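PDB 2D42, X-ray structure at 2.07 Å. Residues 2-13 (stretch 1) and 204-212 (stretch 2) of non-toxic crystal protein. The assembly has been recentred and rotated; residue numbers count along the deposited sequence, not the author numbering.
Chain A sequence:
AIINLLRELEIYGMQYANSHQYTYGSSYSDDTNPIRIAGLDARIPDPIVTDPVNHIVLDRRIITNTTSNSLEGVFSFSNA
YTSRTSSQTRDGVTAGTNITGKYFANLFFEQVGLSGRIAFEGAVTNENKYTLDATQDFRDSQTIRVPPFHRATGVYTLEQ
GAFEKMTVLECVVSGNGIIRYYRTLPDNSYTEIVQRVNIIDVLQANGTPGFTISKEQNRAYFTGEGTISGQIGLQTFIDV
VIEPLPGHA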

ATOM      1  N   ILE A   2     -15.322  -0.921   8.068  1.00 31.07           N
ATOM      2  CA  ILE A   2     -15.480  -1.288   6.660  1.00 29.77           C
ATOM      3  C   ILE A   2     -16.954  -1.250   6.246  1.00 30.49           C
ATOM      4  O   ILE A   2     -17.788  -1.942   6.829  1.00 29.47           O
ATOM      5  CB  ILE A   2     -14.973  -2.719   6.384  1.00 29.19           C
ATOM      6  CG1 ILE A   2     -13.546  -2.904   6.928  1.00 27.61           C
ATOM      7  CG2 ILE A   2     -15.025  -2.999   4.883  1.00 27.89           C
ATOM      8  CD1 ILE A   2     -12.481  -2.096   6.216  1.00 24.87           C
ATOM      9  N   ILE A   3     -17.275  -0.442   5.244  1.00 30.46           N
ATOM     10  CA  ILE A   3     -18.652  -0.379   4.774  1.00 30.63           C
ATOM     11  C   ILE A   3     -18.933  -1.664   4.003  1.00 29.86           C
ATOM     12  O   ILE A   3     -18.248  -1.967   3.034  1.00 30.39           O
ATOM     13  CB  ILE A   3     -18.883   0.809   3.826  1.00 32.21           C
ATOM     14  CG1 ILE A   3     -18.774   2.135   4.594  1.00 31.28           C
ATOM     15  CG2 ILE A   3     -20.246   0.662   3.126  1.00 30.45           C
ATOM     16  CD1 ILE A   3     -19.841   2.349   5.648  1.00 35.71           C
ATOM     17  N   ASN A   4     -19.923  -2.435   4.441  1.00 28.71           N
ATOM     18  CA  ASN A   4     -20.256  -3.665   3.737  1.00 27.94           C
ATOM     19  C   ASN A   4     -21.354  -3.344   2.727  1.00 26.12           C
ATOM     20  O   ASN A   4     -22.495  -3.077   3.109  1.00 25.65           O
ATOM     21  CB  ASN A   4     -20.749  -4.737   4.709  1.00 30.60           C
ATOM     22  CG  ASN A   4     -20.968  -6.063   4.027  1.00 32.47           C
ATOM     23  OD1 ASN A   4     -20.197  -7.001   4.206  1.00 37.73           O
ATOM     24  ND2 ASN A   4     -22.011  -6.142   3.216  1.00 33.74           N
ATOM     25  N   LEU A   5     -21.009  -3.377   1.445  1.00 24.02           N
ATOM     26  CA  LEU A   5     -21.964  -3.051   0.394  1.00 26.79           C
ATOM     27  C   LEU A   5     -23.207  -3.933   0.341  1.00 27.64           C
ATOM     28  O   LEU A   5     -24.289  -3.447  -0.005  1.00 29.30           O
ATOM     29  CB  LEU A   5     -21.260  -3.043  -0.967  1.00 26.33           C
ATOM     30  CG  LEU A   5     -20.195  -1.944  -1.086  1.00 28.86           C
ATOM     31  CD1 LEU A   5     -19.381  -2.141  -2.349  1.00 23.19           C
ATOM     32  CD2 LEU A   5     -20.858  -0.573  -1.087  1.00 27.72           C
ATOM     33  N   LEU A   6     -23.063  -5.218   0.664  1.00 28.52           N
ATOM     34  CA  LEU A   6     -24.208  -6.129   0.662  1.00 30.34           C
ATOM     35  C   LEU A   6     -25.152  -5.772   1.804  1.00 31.53           C
ATOM     36  O   LEU A   6     -26.370  -5.893   1.681  1.00 33.18           O
ATOM     37  CB  LEU A   6     -23.747  -7.582   0.803  1.00 30.96           C
ATOM     38  CG  LEU A   6     -23.052  -8.177  -0.424  1.00 30.71           C
ATOM     39  CD1 LEU A   6     -22.585  -9.581  -0.105  1.00 34.28           C
ATOM     40  CD2 LEU A   6     -24.007  -8.196  -1.603  1.00 32.41           C
ATOM     41  N   ARG A   7     -24.576  -5.333   2.918  1.00 31.60           N
ATOM     42  CA  ARG A   7     -25.350  -4.923   4.081  1.00 31.81           C
ATOM     43  C   ARG A   7     -26.167  -3.679   3.716  1.00 30.91           C
ATOM     44  O   ARG A   7     -27.344  -3.567   4.079  1.00 30.34           O
ATOM     45  CB  ARG A   7     -24.406  -4.626   5.254  1.00 34.49           C
ATOM     46  CG  ARG A   7     -25.059  -3.942   6.445  1.00 39.02           C
ATOM     47  CD  ARG A   7     -26.195  -4.767   7.028  1.00 42.95           C
ATOM     48  NE  ARG A   7     -26.897  -4.027   8.072  1.00 45.93           N
ATOM     49  CZ  ARG A   7     -28.142  -4.284   8.467  1.00 48.37           C
ATOM     50  NH1 ARG A   7     -28.831  -5.270   7.904  1.00 48.77           N
ATOM     51  NH2 ARG A   7     -28.702  -3.545   9.418  1.00 47.09           N
ATOM     52  N   GLU A   8     -25.541  -2.749   2.994  1.00 29.18           N
ATOM     53  CA  GLU A   8     -26.218  -1.530   2.561  1.00 28.65           C
ATOM     54  C   GLU A   8     -27.388  -1.902   1.641  1.00 28.28           C
ATOM     55  O   GLU A   8     -28.453  -1.290   1.703  1.00 27.73           O
ATOM     56  CB  GLU A   8     -25.256  -0.607   1.799  1.00 29.09           C
ATOM     57  CG  GLU A   8     -24.092  -0.051   2.613  1.00 31.61           C
ATOM     58  CD  GLU A   8     -24.538   0.845   3.764  1.00 30.65           C
ATOM     59  OE1 GLU A   8     -25.400   1.727   3.548  1.00 30.66           O
ATOM     60  OE2 GLU A   8     -24.010   0.673   4.882  1.00 31.99           O
ATOM     61  N   LEU A   9     -27.174  -2.901   0.786  1.00 26.39           N
ATOM     62  CA  LEU A   9     -28.203  -3.367  -0.151  1.00 27.09           C
ATOM     63  C   LEU A   9     -29.389  -3.902   0.661  1.00 26.73           C
ATOM     64  O   LEU A   9     -30.544  -3.598   0.376  1.00 27.04           O
ATOM     65  CB  LEU A   9     -27.636  -4.477  -1.057  1.00 25.07           C
ATOM     66  CG  LEU A   9     -28.612  -5.149  -2.035  1.00 24.86           C
ATOM     67  CD1 LEU A   9     -29.135  -4.114  -3.031  1.00 23.78           C
ATOM     68  CD2 LEU A   9     -27.919  -6.301  -2.758  1.00 22.96           C
ATOM     69  N   GLU A  10     -29.083  -4.691   1.682  1.00 29.46           N
ATOM     70  CA  GLU A  10     -30.109  -5.256   2.550  1.00 32.69           C
ATOM     71  C   GLU A  10     -30.885  -4.125   3.243  1.00 32.15           C
ATOM     72  O   GLU A  10     -32.117  -4.148   3.295  1.00 33.66           O
ATOM     73  CB  GLU A  10     -29.455  -6.178   3.586  1.00 33.65           C
ATOM     74  CG  GLU A  10     -30.424  -6.997   4.423  1.00 37.80           C
ATOM     75  CD  GLU A  10     -29.698  -7.897   5.410  1.00 41.89           C
ATOM     76  OE1 GLU A  10     -29.021  -7.362   6.316  1.00 43.34           O
ATOM     77  OE2 GLU A  10     -29.797  -9.135   5.276  1.00 40.94           O
ATOM     78  N   ILE A  11     -30.165  -3.133   3.760  1.00 31.08           N
ATOM     79  CA  ILE A  11     -30.800  -2.000   4.436  1.00 31.07           C
ATOM     80  C   ILE A  11     -31.725  -1.266   3.473  1.00 31.06           C
ATOM     81  O   ILE A  11     -32.851  -0.909   3.820  1.00 30.29           O
ATOM     82  CB  ILE A  11     -29.749  -1.004   4.972  1.00 31.92           C
ATOM     83  CG1 ILE A  11     -28.949  -1.659   6.101  1.00 32.23           C
ATOM     84  CG2 ILE A  11     -30.429   0.269   5.447  1.00 31.49           C
ATOM     85  CD1 ILE A  11     -27.790  -0.814   6.619  1.00 34.21           C
ATOM     86  N   TYR A  12     -31.239  -1.032   2.262  1.00 28.72           N
ATOM     87  CA  TYR A  12     -32.037  -0.355   1.257  1.00 28.76           C
ATOM     88  C   TYR A  12     -33.312  -1.149   0.954  1.00 30.17           C
ATOM     89  O   TYR A  12     -34.395  -0.582   0.866  1.00 28.79           O
ATOM     90  CB  TYR A  12     -31.241  -0.191  -0.032  1.00 27.62           C
ATOM     91  CG  TYR A  12     -32.073   0.333  -1.173  1.00 30.71           C
ATOM     92  CD1 TYR A  12     -32.272   1.700  -1.346  1.00 31.39           C
ATOM     93  CD2 TYR A  12     -32.682  -0.543  -2.076  1.00 31.73           C
ATOM     94  CE1 TYR A  12     -33.053   2.186  -2.395  1.00 34.07           C
ATOM     95  CE2 TYR A  12     -33.468  -0.070  -3.126  1.00 32.42           C
ATOM     96  CZ  TYR A  12     -33.647   1.294  -3.282  1.00 35.17           C
ATOM     97  OH  TYR A  12     -34.392   1.773  -4.338  1.00 36.50           O
ATOM     98  N   GLY A  13     -33.161  -2.460   0.784  1.00 30.83           N
ATOM     99  CA  GLY A  13     -34.295  -3.317   0.480  1.00 33.94           C
ATOM    100  C   GLY A  13     -35.319  -3.386   1.597  1.00 35.26           C
ATOM    101  O   GLY A  13     -36.519  -3.406   1.343  1.00 34.82           O
ATOM    102  N   GLN A 204     -26.904   6.324  -2.201  1.00 32.55           N
ATOM    103  CA  GLN A 204     -27.499   7.642  -2.117  1.00 35.50           C
ATOM    104  C   GLN A 204     -28.707   7.618  -1.192  1.00 36.41           C
ATOM    105  O   GLN A 204     -28.869   8.492  -0.337  1.00 35.42           O
ATOM    106  CB  GLN A 204     -27.905   8.123  -3.506  1.00 37.34           C
ATOM    107  CG  GLN A 204     -28.245   9.587  -3.548  1.00 42.22           C
ATOM    108  CD  GLN A 204     -27.983  10.184  -4.904  1.00 45.02           C
ATOM    109  OE1 GLN A 204     -28.569   9.767  -5.905  1.00 48.08           O
ATOM    110  NE2 GLN A 204     -27.091  11.162  -4.954  1.00 46.10           N
ATOM    111  N   ALA A 205     -29.544   6.599  -1.355  1.00 35.85           N
ATOM    112  CA  ALA A 205     -30.742   6.466  -0.540  1.00 35.76           C
ATOM    113  C   ALA A 205     -30.387   6.235   0.920  1.00 35.74           C
ATOM    114  O   ALA A 205     -31.015   6.797   1.812  1.00 35.96           O
ATOM    115  CB  ALA A 205     -31.601   5.318  -1.056  1.00 35.06           C
ATOM    116  N   ASN A 206     -29.379   5.406   1.165  1.00 35.92           N
ATOM    117  CA  ASN A 206     -28.952   5.100   2.529  1.00 33.72           C
ATOM    118  C   ASN A 206     -28.159   6.225   3.191  1.00 33.53           C
ATOM    119  O   ASN A 206     -28.037   6.271   4.419  1.00 33.28           O
ATOM    120  CB  ASN A 206     -28.094   3.834   2.538  1.00 32.97           C
ATOM    121  CG  ASN A 206     -28.897   2.577   2.285  1.00 31.62           C
ATOM    122  OD1 ASN A 206     -30.120   2.623   2.106  1.00 31.24           O
ATOM    123  ND2 ASN A 206     -28.213   1.439   2.270  1.00 29.32           N
ATOM    124  N   GLY A 207     -27.618   7.124   2.380  1.00 32.50           N
ATOM    125  CA  GLY A 207     -26.815   8.203   2.924  1.00 32.93           C
ATOM    126  C   GLY A 207     -25.500   7.642   3.437  1.00 32.80           C
ATOM    127  O   GLY A 207     -24.842   8.249   4.278  1.00 33.66           O
ATOM    128  N   THR A 208     -25.126   6.472   2.927  1.00 29.61           N
ATOM    129  CA  THR A 208     -23.893   5.796   3.318  1.00 28.98           C
ATOM    130  C   THR A 208     -22.699   6.753   3.306  1.00 28.96           C
ATOM    131  O   THR A 208     -22.402   7.376   2.293  1.00 27.52           O
ATOM    132  CB  THR A 208     -23.597   4.619   2.364  1.00 29.59           C
ATOM    133  OG1 THR A 208     -24.807   3.882   2.125  1.00 28.94           O
ATOM    134  CG2 THR A 208     -22.554   3.700   2.969  1.00 25.92           C
ATOM    135  N   PRO A 209     -21.991   6.868   4.441  1.00 30.83           N
ATOM    136  CA  PRO A 209     -20.825   7.749   4.581  1.00 31.44           C
ATOM    137  C   PRO A 209     -19.632   7.336   3.726  1.00 30.23           C
ATOM    138  O   PRO A 209     -19.414   6.149   3.489  1.00 28.69           O
ATOM    139  CB  PRO A 209     -20.488   7.655   6.074  1.00 32.33           C
ATOM    140  CG  PRO A 209     -21.771   7.212   6.704  1.00 34.03           C
ATOM    141  CD  PRO A 209     -22.295   6.211   5.720  1.00 30.07           C
ATOM    142  N   GLY A 210     -18.864   8.325   3.279  1.00 30.97           N
ATOM    143  CA  GLY A 210     -17.673   8.058   2.488  1.00 30.75           C
ATOM    144  C   GLY A 210     -17.820   8.018   0.976  1.00 30.65           C
ATOM    145  O   GLY A 210     -16.869   7.679   0.266  1.00 27.25           O
ATOM    146  N   PHE A 211     -18.990   8.382   0.467  1.00 29.02           N
ATOM    147  CA  PHE A 211     -19.207   8.336  -0.975  1.00 31.99           C
ATOM    148  C   PHE A 211     -19.723   9.614  -1.617  1.00 32.40           C
ATOM    149  O   PHE A 211     -20.468  10.375  -1.008  1.00 34.42           O
ATOM    150  CB  PHE A 211     -20.216   7.239  -1.314  1.00 28.48           C
ATOM    151  CG  PHE A 211     -19.756   5.851  -1.002  1.00 28.89           C
ATOM    152  CD1 PHE A 211     -19.093   5.092  -1.965  1.00 28.50           C
ATOM    153  CD2 PHE A 211     -20.046   5.270   0.229  1.00 27.55           C
ATOM    154  CE1 PHE A 211     -18.734   3.772  -1.709  1.00 28.17           C
ATOM    155  CE2 PHE A 211     -19.687   3.949   0.492  1.00 27.81           C
ATOM    156  CZ  PHE A 211     -19.033   3.200  -0.481  1.00 26.33           C
ATOM    157  N   THR A 212     -19.317   9.842  -2.860  1.00 34.65           N
ATOM    158  CA  THR A 212     -19.825  10.968  -3.626  1.00 36.15           C
ATOM    159  C   THR A 212     -20.374  10.221  -4.832  1.00 37.08           C
ATOM    160  O   THR A 212     -19.703   9.347  -5.378  1.00 37.80           O
ATOM    161  CB  THR A 212     -18.729  11.967  -4.048  1.00 36.38           C
ATOM    162  OG1 THR A 212     -17.833  11.347  -4.971  1.00 38.06           O
ATOM    163  CG2 THR A 212     -17.961  12.452  -2.821  1.00 39.93           C
TER

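The first stretch runs from a short strand, residues 2 to 4, into a helix that starts at Leu5, with Asn4 in the N-cap position. The second leaves the end of a helix at Asn206, turns through Gly207 to Gly210 and enters a strand at Phe211. Nearly two hundred residues separate them in sequence, yet they bury 381 Å² together, and the backbones come nearest where the CA atoms of Tyr12 and Asn206 lie 6.4 Å apart.

The polar centre is built on Glu8. Its CA-to-CB bond points toward the other stretch, and chi1 and chi2 both in m (-64° and -63°) fold the chain compactly instead of extending it. Glu8 OE1 then accepts two hydrogen bonds: from Thr208 OG1 at 2.6 Å and from Asn206 ND2 at 3.1 Å. A carboxylate oxygen suits this double duty, having charge and lone pairs enough for two donors.

Asn206 answers with chi1 in m and chi2 near 0°, which places its amide against the helix. Asn206 ND2 also donates to the backbone oxygen, Glu8 O, at 2.8 Å. Glu8 O already accepts the helical bond from Tyr12 N at 2.9 Å, so the asparagine adds a second donor without breaking the helix pattern. One amide nitrogen thus ties both the backbone and the side chain of Glu8. The other end of that amide, Asn206 OD1, lies 3.7 Å from Tyr12 CB, near the plane of the tyrosine ring at its edge.

Thr208 adopts m at -44°, a setting that sends OG1 to the carboxylate while Thr208 CG2 rests 3.8 Å from Ile3 CG2. The residue therefore joins the polar centre to an apolar patch. Ile3, m at both chi angles, carries that patch on: Ile3 CG2 meets the edge of the Phe211 ring, 4.2 Å from Phe211 CE2. Leu5 starts sideways, but its mt rotamer brings the end of the chain nearer, and Leu5 CD2 reaches Phe211 CZ at 4.2 Å. Phe211 itself, with chi1 at -65° and chi2 at -91°, extends its ring toward these two aliphatic chains.

At the other end, Tyr12 takes t (172°), and its ring edge meets the small methyl of Ala205, Tyr12 CD1 to Ala205 CB 3.7 Å.

Backbone shape supports this arrangement. Gly207 leaves the helix at phi 71°, a positive value that favours glycine. Gly210, at 91/8, is more demanding: a CB there would jam against the carbonyl oxygen of Pro209. The rule to read is a threonine and an asparagine converging on one carboxylate oxygen, flanked by apolar contacts.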